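Local coordinates for giding protein-mglB (Thermus thermophilus, PDB 1J3W) that probably acts as a molecular adaptor or guanyl-nucleotide exchange factor of the Roadblock/LC7 family, perhaps in gliding motility, at residues Y31-D36 with L104-F109. Sequence-based numbering, arbitrary orientation.
Sequences YALLID and LLVLVF
An inner antiparallel strand pair of the Roadblock/LC7 sheet is formed by 31-36, the first strand of the chain, and 104-109, part of its last and of the middle strand of the sheet; the segment axes come within 4.7 Å at closest approach. Three hydrogen-bonded pairs, Y31 with V108, L33 with V106 and I35 with L104, exchange six backbone N-H...O hydrogen bonds. The loosest is Y31 N to V108 O at 3.2 Å, though its N-H still points almost straight at a carbonyl lone pair; L33 O receives V106 N at 2.8 Å. In the intervening non-hydrogen-bonded pairs, CA-H groups approach four of these carbonyls, as from A32 CA to V106 O, 3.3 Å.

The side chains of the hydrogen-bonded pairs share one face. I35 holds CG1 in the crowded position between its backbone N and carbonyl carbon (chi1 70°), which swings the extended branch across the neighbouring strand: CG1 lies 3.9 Å from L104 CB, and CD1 reaches diagonally to V106 CG2 at 4.0 Å. An alanine here would remove CG1, CG2 and CD1 and would probably loosen the packing of 31-36 against L104 and V106 and toward A60 and V63 of helix 56-69. L33 lies alongside V106, both pointing the same way, whereas the Y31 ring meets V108 obliquely, CD2 standing 3.8 Å from V108 CB. On the other face, L107 CD2 presses on A32 CB at 3.5 Å, tight for two methyl carbons.

V108 also packs on L77 of the second subunit, and the Y31 hydroxyl is hydrogen-bonded to P51 O. Helix 56-69 covers the face of L33, I35 and V108, and helix 115-135 packs on L105 from the other, while strands 41-46 and 93-98 continue the sheet beyond 31-36 and 104-109, respectively.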
loop_
_atom_site.group_PDB
_atom_site.type_symbol
_atom_site.label_atom_id
_atom_site.label_comp_id
_atom_site.label_asym_id
_atom_site.label_seq_id
_atom_site.Cartn_x
_atom_site.Cartn_y
_atom_site.Cartn_z
ATOM N N TYR B 31 15.520 -15.263 11.194
ATOM C CA TYR B 31 16.239 -14.045 10.849
ATOM C C TYR B 31 15.721 -12.848 11.620
ATOM O O TYR B 31 14.520 -12.738 11.887
ATOM C CB TYR B 31 16.103 -13.779 9.339
ATOM C CG TYR B 31 16.232 -15.024 8.480
ATOM C CD1 TYR B 31 17.397 -15.791 8.500
ATOM C CD2 TYR B 31 15.168 -15.464 7.689
ATOM C CE1 TYR B 31 17.496 -16.971 7.765
ATOM C CE2 TYR B 31 15.259 -16.646 6.948
ATOM C CZ TYR B 31 16.425 -17.392 6.996
ATOM O OH TYR B 31 16.509 -18.574 6.294
ATOM N N ALA B 32 16.633 -11.951 11.969
ATOM C CA ALA B 32 16.285 -10.743 12.707
ATOM C C ALA B 32 16.941 -9.550 12.035
ATOM O O ALA B 32 18.129 -9.586 11.713
ATOM C CB ALA B 32 16.755 -10.856 14.146
ATOM N N LEU B 33 16.172 -8.492 11.814
ATOM C CA LEU B 33 16.720 -7.306 11.170
ATOM C C LEU B 33 16.192 -6.028 11.774
ATOM O O LEU B 33 15.084 -5.992 12.310
ATOM C CB LEU B 33 16.349 -7.253 9.685
ATOM C CG LEU B 33 16.483 -8.413 8.711
ATOM C CD1 LEU B 33 15.320 -9.380 8.897
ATOM C CD2 LEU B 33 16.464 -7.850 7.291
ATOM N N LEU B 34 17.004 -4.980 11.688
ATOM C CA LEU B 34 16.564 -3.682 12.041
ATOM C C LEU B 34 16.678 -2.888 10.790
ATOM O O LEU B 34 17.720 -2.836 10.153
ATOM C CB LEU B 34 17.516 -3.121 13.096
ATOM C CG LEU B 34 17.163 -1.684 13.483
ATOM C CD1 LEU B 34 15.875 -1.605 14.303
ATOM C CD2 LEU B 34 18.247 -1.009 14.321
ATOM N N ILE B 35 15.560 -2.324 10.355
ATOM C CA ILE B 35 15.525 -1.585 9.098
ATOM C C ILE B 35 14.947 -0.203 9.342
ATOM O O ILE B 35 14.277 0.023 10.344
ATOM C CB ILE B 35 14.653 -2.316 8.045
ATOM C CG1 ILE B 35 13.170 -2.250 8.434
ATOM C CG2 ILE B 35 15.080 -3.781 7.951
ATOM C CD1 ILE B 35 12.242 -2.861 7.400
ATOM N N ASP B 36 15.220 0.739 8.448
ATOM C CA ASP B 36 14.642 2.057 8.647
ATOM C C ASP B 36 13.319 2.068 7.906
ATOM O O ASP B 36 13.045 1.178 7.097
ATOM C CB ASP B 36 15.587 3.183 8.178
ATOM C CG ASP B 36 15.744 3.268 6.667
ATOM O OD1 ASP B 36 16.522 4.141 6.226
ATOM O OD2 ASP B 36 15.117 2.498 5.917
ATOM N N LEU B 104 12.324 -0.166 12.308
ATOM C CA LEU B 104 11.449 -1.310 12.524
ATOM C C LEU B 104 12.254 -2.568 12.799
ATOM O O LEU B 104 13.272 -2.810 12.149
ATOM C CB LEU B 104 10.605 -1.566 11.273
ATOM C CG LEU B 104 9.673 -0.458 10.775
ATOM C CD1 LEU B 104 9.198 -0.766 9.364
ATOM C CD2 LEU B 104 8.498 -0.326 11.721
ATOM N N LEU B 105 11.793 -3.356 13.764
ATOM C CA LEU B 105 12.417 -4.635 14.079
ATOM C C LEU B 105 11.631 -5.663 13.272
ATOM O O LEU B 105 10.401 -5.644 13.279
ATOM C CB LEU B 105 12.278 -4.979 15.561
ATOM C CG LEU B 105 12.586 -6.454 15.868
ATOM C CD1 LEU B 105 14.070 -6.745 15.646
ATOM C CD2 LEU B 105 12.181 -6.770 17.289
ATOM N N VAL B 106 12.336 -6.544 12.577
ATOM C CA VAL B 106 11.696 -7.577 11.770
ATOM C C VAL B 106 12.211 -8.956 12.178
ATOM O O VAL B 106 13.416 -9.171 12.261
ATOM C CB VAL B 106 12.007 -7.387 10.266
ATOM C CG1 VAL B 106 11.316 -8.477 9.449
ATOM C CG2 VAL B 106 11.561 -5.996 9.807
ATOM N N LEU B 107 11.295 -9.877 12.466
ATOM C CA LEU B 107 11.677 -11.245 12.805
ATOM C C LEU B 107 10.949 -12.178 11.854
ATOM O O LEU B 107 9.734 -12.076 11.685
ATOM C CB LEU B 107 11.290 -11.606 14.242
ATOM C CG LEU B 107 11.952 -10.824 15.377
ATOM C CD1 LEU B 107 11.418 -11.306 16.725
ATOM C CD2 LEU B 107 13.465 -11.021 15.318
ATOM N N VAL B 108 11.699 -13.065 11.213
ATOM C CA VAL B 108 11.123 -14.057 10.309
ATOM C C VAL B 108 11.257 -15.371 11.061
ATOM O O VAL B 108 12.347 -15.714 11.533
ATOM C CB VAL B 108 11.902 -14.144 8.986
ATOM C CG1 VAL B 108 11.371 -15.305 8.146
ATOM C CG2 VAL B 108 11.775 -12.831 8.227
ATOM N N PHE B 109 10.159 -16.108 11.175
ATOM C CA PHE B 109 10.199 -17.350 11.931
ATOM C C PHE B 109 9.384 -18.457 11.294
ATOM O O PHE B 109 8.574 -18.209 10.401
ATOM C CB PHE B 109 9.706 -17.082 13.365
ATOM C CG PHE B 109 8.289 -16.554 13.447
ATOM C CD1 PHE B 109 7.211 -17.425 13.599
ATOM C CD2 PHE B 109 8.032 -15.183 13.375
ATOM C CE1 PHE B 109 5.899 -16.939 13.679
ATOM C CE2 PHE B 109 6.727 -14.688 13.453
ATOM C CZ PHE B 109 5.660 -15.564 13.605
#